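Local coordinates for C-1-tetrahydrofolate synthase, cytoplasmic, putative (PDB 4CJX), which probably acts as a homodimer in one-carbon metabolism, oxidising methylenetetrahydrofolate with NADP+ and hydrolysing the resulting methenyl form, at residues 172-177 with 294-299; 25-30 with 287-292. All blocks are in the same frame, centred on the assembly; numbering follows the deposited sequence. Where two conformers were deposited one is given.

Interaction 1 of 2, residues 172-177 with 294-299; sequences MELLRC and GGVGPV. With 9L9 ((2S)-2-[[4-[[2,4-bis(azanyl)-6-oxidanylidene-1H-pyrimidin-5-yl]carbamoylamino]phenyl]carbonylamino]pentanedioic acid), chain G.
Leu-174 carries most of the contact between helix 166-178 and the start of helix 296-316, where it meets Val-296 and Val-299. Its CB leaves the helix towards 294-299, and CG continues in that direction, anti to the carbonyl carbon (chi1 -70°); neither atom makes a close contact of its own, and the two terminal methyls do the touching. CD1 enters the helix start, where it lies 3.8 Å from Val-296 CG2 and, almost as near, beside Val-296 CA and the carbonyl oxygen of Gly-295. CD2 forks the other way and meets Val-299 CG2 at 4.1 Å, one turn further on. Thr-290 also packs on this buried leucine.

Glu-173 adds only its aliphatic part: CG sits 4.0 Å from Val-299 CG1, the two side chains crossing at about a right angle. The chain then bends at chi2 (68°), and the carboxylate turns to its own helix, where OE1 offers its syn lone pair to Arg-176 NH1 at 3.3 Å in a salt bridge close to the guanidinium plane.

The other side of 294-299 faces the inhibitor. Gly-294 N makes a short but poorly aligned, weak hydrogen bond of 2.6 Å to O of the inhibitor's alpha-carboxylate, which Pro-298 CD also approaches. Gly-297 has no side chain and leaves room for that carboxylate. Helix 166-178 thus backs the PGGVGP signature of the methylenetetrahydrofolate dehydrogenase/cyclohydrolase family, a glycine-rich turn that opens a helix of the NAD(P)-binding domain and lines the inhibitor pocket.

Interaction 2 of 2, residues 25-30 with 287-292; sequences AVVIDG and AYITPV
The phenol ring of Tyr-288 lies alongside Val-26, the two side chains pointing the same way, with the CD1-CE1 side of the ring next to the valine. Val-26 CB is 3.6 Å from CD1, and its methyls CG1 and CG2 come close to CD1 and CE1; the approach is oblique, as is that of Ile-28 CD1, which also reaches Tyr-288 CB. The puckered Pro-291 ring brings CD to 3.8 Å from Val-27 CG1 and to 3.3 Å from the carbonyl oxygen of Ile-28.

The backbones pair in parallel, and strand 26-27 becomes an outermost strand of the six-stranded parallel sheet of the Rossmann-like NAD(P)-binding domain, with 288-289 as its inner neighbour. Val-26 bonds to 287-292 through both its N and its O: the N donates to Ala-287 O at 2.8 Å, while the O receives Ile-289 N at 3.0 Å. Ile-28 N then bonds to Ile-289 O, also at 3.0 Å.

On the face opposite Tyr-288, the chi1 of Ile-289 (-170°) places CG2 between the backbone N and the carbonyl carbon, from where it meets Ala-25 CB at 3.7 Å. Phe-279 packs on Val-27 and Ile-289 on that face, and also on Pro-291. Past the strands, Thr-290 CG2 packs 4.0 Å from Ile-28 CB, while its OG1 is hydrogen-bonded to Asp-256 N.

In the fold
The two interactions have centres about 9 Å apart and touch directly: Leu-174 CD2 packs 3.7 Å from Ile-28 CG2, and Val-299 CG2 lies 3.4 Å from Gly-30 O. Along the chain their segments alternate, in the order 25-30, 172-177, 287-292, 294-299. Interaction 2 pairs strands at one margin of the six-stranded parallel sheet, whereas interaction 1 joins helices 166-178 and 296-316. Strand 288-289 and helix 296-316 follow each other along the chain, joined by residues 290-295. Through its pairing with 288-289 the N-terminal strand completes one margin of the sheet of the NAD(P)-binding domain, while helix 30-51, which follows it, packs on Val-299 of the helix that lines the inhibitor pocket.

Interaction 1 of 2, residues 172-177 with 294-299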
loop_
_atom_site.group_PDB
_atom_site.type_symbol
_atom_site.label_atom_id
_atom_site.label_comp_id
_atom_site.label_asym_id
_atom_site.label_seq_id
_atom_site.Cartn_x
_atom_site.Cartn_y
_atom_site.Cartn_z
ATOM N N MET B 172 8.843 12.172 -6.485
ATOM C CA MET B 172 9.088 12.870 -5.234
ATOM C C MET B 172 10.279 13.811 -5.400
ATOM O O MET B 172 10.271 14.934 -4.891
ATOM C CB MET B 172 9.310 11.881 -4.058
ATOM C CG MET B 172 8.112 11.009 -3.702
ATOM S SD MET B 172 6.540 11.881 -3.590
ATOM C CE MET B 172 6.659 12.718 -2.010
ATOM N N GLU B 173 11.281 13.378 -6.159
ATOM C CA GLU B 173 12.439 14.230 -6.437
ATOM C C GLU B 173 12.058 15.476 -7.266
ATOM O O GLU B 173 12.585 16.568 -7.032
ATOM C CB GLU B 173 13.535 13.419 -7.140
ATOM C CG GLU B 173 14.748 14.210 -7.619
ATOM C CD GLU B 173 15.623 14.775 -6.496
ATOM O OE1 GLU B 173 15.514 14.353 -5.323
ATOM O OE2 GLU B 173 16.433 15.668 -6.814
ATOM N N LEU B 174 11.165 15.309 -8.236
ATOM C CA LEU B 174 10.717 16.450 -9.011
ATOM C C LEU B 174 9.857 17.419 -8.184
ATOM O O LEU B 174 9.986 18.620 -8.355
ATOM C CB LEU B 174 10.014 15.996 -10.288
ATOM C CG LEU B 174 11.029 15.390 -11.270
ATOM C CD1 LEU B 174 10.318 14.786 -12.444
ATOM C CD2 LEU B 174 12.032 16.404 -11.772
ATOM N N LEU B 175 9.024 16.900 -7.270
ATOM C CA LEU B 175 8.313 17.765 -6.293
ATOM C C LEU B 175 9.268 18.541 -5.373
ATOM O O LEU B 175 9.068 19.724 -5.075
ATOM C CB LEU B 175 7.296 16.972 -5.475
ATOM C CG LEU B 175 6.094 16.485 -6.295
ATOM C CD1 LEU B 175 5.212 15.537 -5.492
ATOM C CD2 LEU B 175 5.250 17.638 -6.817
ATOM N N ARG B 176 10.323 17.873 -4.942
ATOM C CA ARG B 176 11.368 18.495 -4.128
ATOM C C ARG B 176 12.036 19.658 -4.894
ATOM O O ARG B 176 12.277 20.745 -4.339
ATOM C CB ARG B 176 12.387 17.413 -3.791
ATOM C CG ARG B 176 13.437 17.774 -2.784
ATOM C CD ARG B 176 14.526 16.711 -2.817
ATOM N NE ARG B 176 15.534 16.914 -1.792
ATOM C CZ ARG B 176 16.597 16.129 -1.621
ATOM N NH1 ARG B 176 16.805 15.077 -2.421
ATOM N NH2 ARG B 176 17.461 16.391 -0.647
ATOM N N CYS B 177 12.341 19.402 -6.169
ATOM C CA CYS B 177 12.952 20.402 -7.038
ATOM C C CYS B 177 12.032 21.609 -7.223
ATOM O O CYS B 177 12.497 22.755 -7.218
ATOM C CB CYS B 177 13.286 19.808 -8.414
ATOM S SG CYS B 177 14.635 18.607 -8.425
ATOM N N GLY B 294 11.364 14.014 -21.350
ATOM C CA GLY B 294 12.304 14.915 -20.711
ATOM C C GLY B 294 11.957 15.368 -19.313
ATOM O O GLY B 294 12.557 16.329 -18.824
ATOM N N GLY B 295 11.006 14.688 -18.659
ATOM C CA GLY B 295 10.563 15.077 -17.321
ATOM C C GLY B 295 10.858 13.963 -16.353
ATOM O O GLY B 295 11.993 13.829 -15.884
ATOM N N VAL B 296 9.859 13.127 -16.087
ATOM C CA VAL B 296 10.006 12.068 -15.117
ATOM C C VAL B 296 11.008 10.973 -15.560
ATOM O O VAL B 296 11.755 10.462 -14.734
ATOM C CB VAL B 296 8.632 11.464 -14.728
ATOM C CG1 VAL B 296 8.810 10.262 -13.814
ATOM C CG2 VAL B 296 7.782 12.505 -14.027
ATOM N N GLY B 297 11.037 10.672 -16.861
ATOM C CA GLY B 297 11.793 9.570 -17.377
ATOM C C GLY B 297 13.288 9.581 -17.081
ATOM O O GLY B 297 13.844 8.576 -16.611
ATOM N N PRO B 298 13.955 10.703 -17.376
ATOM C CA PRO B 298 15.388 10.698 -17.104
ATOM C C PRO B 298 15.685 10.572 -15.605
ATOM O O PRO B 298 16.661 9.896 -15.228
ATOM C CB PRO B 298 15.878 12.038 -17.686
ATOM C CG PRO B 298 14.802 12.421 -18.667
ATOM C CD PRO B 298 13.526 11.906 -18.104
ATOM N N VAL B 299 14.840 11.177 -14.778
ATOM C CA VAL B 299 15.009 11.101 -13.331
ATOM C C VAL B 299 14.723 9.695 -12.794
ATOM O O VAL B 299 15.386 9.250 -11.866
ATOM C CB VAL B 299 14.205 12.185 -12.586
ATOM C CG1 VAL B 299 14.496 12.141 -11.084
ATOM C CG2 VAL B 299 14.599 13.552 -13.131
HETATM N N2A 9L9 G . 11.654 -3.199 -13.886
HETATM N N1 9L9 G . 10.399 -1.825 -15.432
HETATM C C2 9L9 G . 11.250 -1.876 -14.380
HETATM N N3 9L9 G . 11.736 -0.733 -13.749
HETATM C C4 9L9 G . 11.259 0.449 -14.331
HETATM O O4A 9L9 G . 11.686 1.441 -13.763
HETATM N N5A 9L9 G . 10.082 1.736 -16.032
HETATM C C5 9L9 G . 10.369 0.533 -15.411
HETATM C C6 9L9 G . 9.978 -0.652 -15.951
HETATM N N7 9L9 G . 9.052 -0.666 -17.083
HETATM O O8A 9L9 G . 12.206 2.176 -16.738
HETATM N N9 9L9 G . 10.530 3.576 -17.286
HETATM C C1B 9L9 G . 11.237 4.526 -17.968
HETATM C C2B 9L9 G . 10.497 5.481 -18.694
HETATM C C3B 9L9 G . 11.120 6.483 -19.441
HETATM C C4B 9L9 G . 12.513 6.571 -19.495
HETATM C C5B 9L9 G . 13.256 5.647 -18.727
HETATM C C6B 9L9 G . 12.634 4.635 -17.986
HETATM C C7B 9L9 G . 13.177 7.707 -20.253
HETATM O O7B 9L9 G . 14.249 8.085 -19.847
HETATM C CAW 9L9 G . 11.017 2.449 -16.703
HETATM N N 9L9 G . 12.574 8.346 -21.280
HETATM C CA 9L9 G . 13.107 9.512 -21.973
HETATM C C 9L9 G . 12.345 10.726 -21.495
HETATM O OXT 9L9 G . 11.214 10.529 -21.027
HETATM C CB 9L9 G . 12.917 9.500 -23.471
HETATM C CG 9L9 G . 12.856 8.089 -24.022
HETATM C CD 9L9 G . 13.061 8.147 -25.503
HETATM O OE1 9L9 G . 14.093 8.671 -25.919
HETATM O OE2 9L9 G . 12.191 7.673 -26.248
HETATM O O 9L9 G . 12.827 11.881 -21.592
#

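Interaction 2 of 2, residues 25-30 with 287-292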
loop_
_atom_site.group_PDB
_atom_site.type_symbol
_atom_site.label_atom_id
_atom_site.label_comp_id
_atom_site.label_asym_id
_atom_site.label_seq_id
_atom_site.Cartn_x
_atom_site.Cartn_y
_atom_site.Cartn_z
ATOM N N ALA B 25 3.298 28.098 -16.356
ATOM C CA ALA B 25 3.977 27.143 -15.509
ATOM C C ALA B 25 5.468 27.141 -15.740
ATOM O O ALA B 25 5.951 27.293 -16.865
ATOM C CB ALA B 25 3.434 25.740 -15.732
ATOM N N VAL B 26 6.197 26.909 -14.655
ATOM C CA VAL B 26 7.591 26.548 -14.760
ATOM C C VAL B 26 7.651 25.119 -15.312
ATOM O O VAL B 26 7.039 24.198 -14.742
ATOM C CB VAL B 26 8.269 26.617 -13.380
ATOM C CG1 VAL B 26 9.623 25.910 -13.387
ATOM C CG2 VAL B 26 8.374 28.058 -12.919
ATOM N N VAL B 27 8.398 24.924 -16.398
ATOM C CA VAL B 27 8.593 23.604 -16.945
ATOM C C VAL B 27 9.846 23.015 -16.278
ATOM O O VAL B 27 10.952 23.479 -16.493
ATOM C CB VAL B 27 8.784 23.596 -18.475
ATOM C CG1 VAL B 27 9.007 22.173 -18.979
ATOM C CG2 VAL B 27 7.604 24.237 -19.187
ATOM N N ILE B 28 9.669 22.009 -15.454
ATOM C CA ILE B 28 10.806 21.401 -14.792
ATOM C C ILE B 28 11.568 20.496 -15.766
ATOM O O ILE B 28 10.993 19.593 -16.373
ATOM C CB ILE B 28 10.390 20.574 -13.578
ATOM C CG1 ILE B 28 9.789 21.489 -12.502
ATOM C CG2 ILE B 28 11.600 19.834 -13.025
ATOM C CD1 ILE B 28 8.934 20.766 -11.486
ATOM N N ASP B 29 12.868 20.747 -15.867
ATOM C CA ASP B 29 13.728 20.066 -16.809
ATOM C C ASP B 29 14.303 18.827 -16.155
ATOM O O ASP B 29 15.298 18.906 -15.440
ATOM C CB ASP B 29 14.839 21.016 -17.255
ATOM C CG ASP B 29 15.761 20.411 -18.291
ATOM O OD1 ASP B 29 15.711 19.184 -18.578
ATOM O OD2 ASP B 29 16.573 21.179 -18.828
ATOM N N GLY B 30 13.666 17.691 -16.399
ATOM C CA GLY B 30 14.140 16.411 -15.877
ATOM C C GLY B 30 15.551 16.000 -16.296
ATOM O O GLY B 30 16.275 15.397 -15.509
ATOM N N ALA B 287 1.298 26.047 -11.844
ATOM C CA ALA B 287 2.501 26.739 -11.423
ATOM C C ALA B 287 3.735 25.991 -11.897
ATOM O O ALA B 287 4.740 26.605 -12.250
ATOM C CB ALA B 287 2.529 26.953 -9.911
ATOM N N TYR B 288 3.659 24.667 -11.861
ATOM C CA TYR B 288 4.753 23.784 -12.281
ATOM C C TYR B 288 4.196 22.620 -13.094
ATOM O O TYR B 288 3.121 22.100 -12.813
ATOM C CB TYR B 288 5.502 23.200 -11.072
ATOM C CG TYR B 288 6.144 24.200 -10.174
ATOM C CD1 TYR B 288 7.395 24.716 -10.467
ATOM C CD2 TYR B 288 5.511 24.627 -9.024
ATOM C CE1 TYR B 288 8.002 25.639 -9.629
ATOM C CE2 TYR B 288 6.103 25.559 -8.190
ATOM C CZ TYR B 288 7.355 26.052 -8.485
ATOM O OH TYR B 288 7.940 26.985 -7.664
ATOM N N ILE B 289 4.959 22.198 -14.079
ATOM C CA ILE B 289 4.583 21.079 -14.913
ATOM C C ILE B 289 5.851 20.390 -15.437
ATOM O O ILE B 289 6.889 21.025 -15.560
ATOM C CB ILE B 289 3.691 21.559 -16.055
ATOM C CG1 ILE B 289 3.089 20.372 -16.811
ATOM C CG2 ILE B 289 4.483 22.438 -17.018
ATOM C CD1 ILE B 289 1.937 20.765 -17.722
ATOM N N THR B 290 5.768 19.086 -15.700
ATOM C CA THR B 290 6.872 18.382 -16.332
ATOM C C THR B 290 6.482 17.900 -17.730
ATOM O O THR B 290 5.354 17.405 -17.927
ATOM C CB THR B 290 7.343 17.166 -15.542
ATOM O OG1 THR B 290 6.288 16.196 -15.491
ATOM C CG2 THR B 290 7.777 17.550 -14.140
ATOM N N PRO B 291 7.429 17.991 -18.694
ATOM C CA PRO B 291 7.186 17.608 -20.054
ATOM C C PRO B 291 7.452 16.121 -20.266
ATOM O O PRO B 291 8.134 15.477 -19.467
ATOM C CB PRO B 291 8.221 18.432 -20.815
ATOM C CG PRO B 291 9.408 18.422 -19.905
ATOM C CD PRO B 291 8.841 18.363 -18.502
ATOM N N VAL B 292 6.903 15.611 -21.357
ATOM C CA VAL B 292 7.130 14.258 -21.823
ATOM C C VAL B 292 7.412 14.314 -23.321
ATOM O O VAL B 292 6.547 14.738 -24.083
ATOM C CB VAL B 292 5.889 13.383 -21.598
ATOM C CG1 VAL B 292 6.046 12.053 -22.317
ATOM C CG2 VAL B 292 5.652 13.166 -20.092
#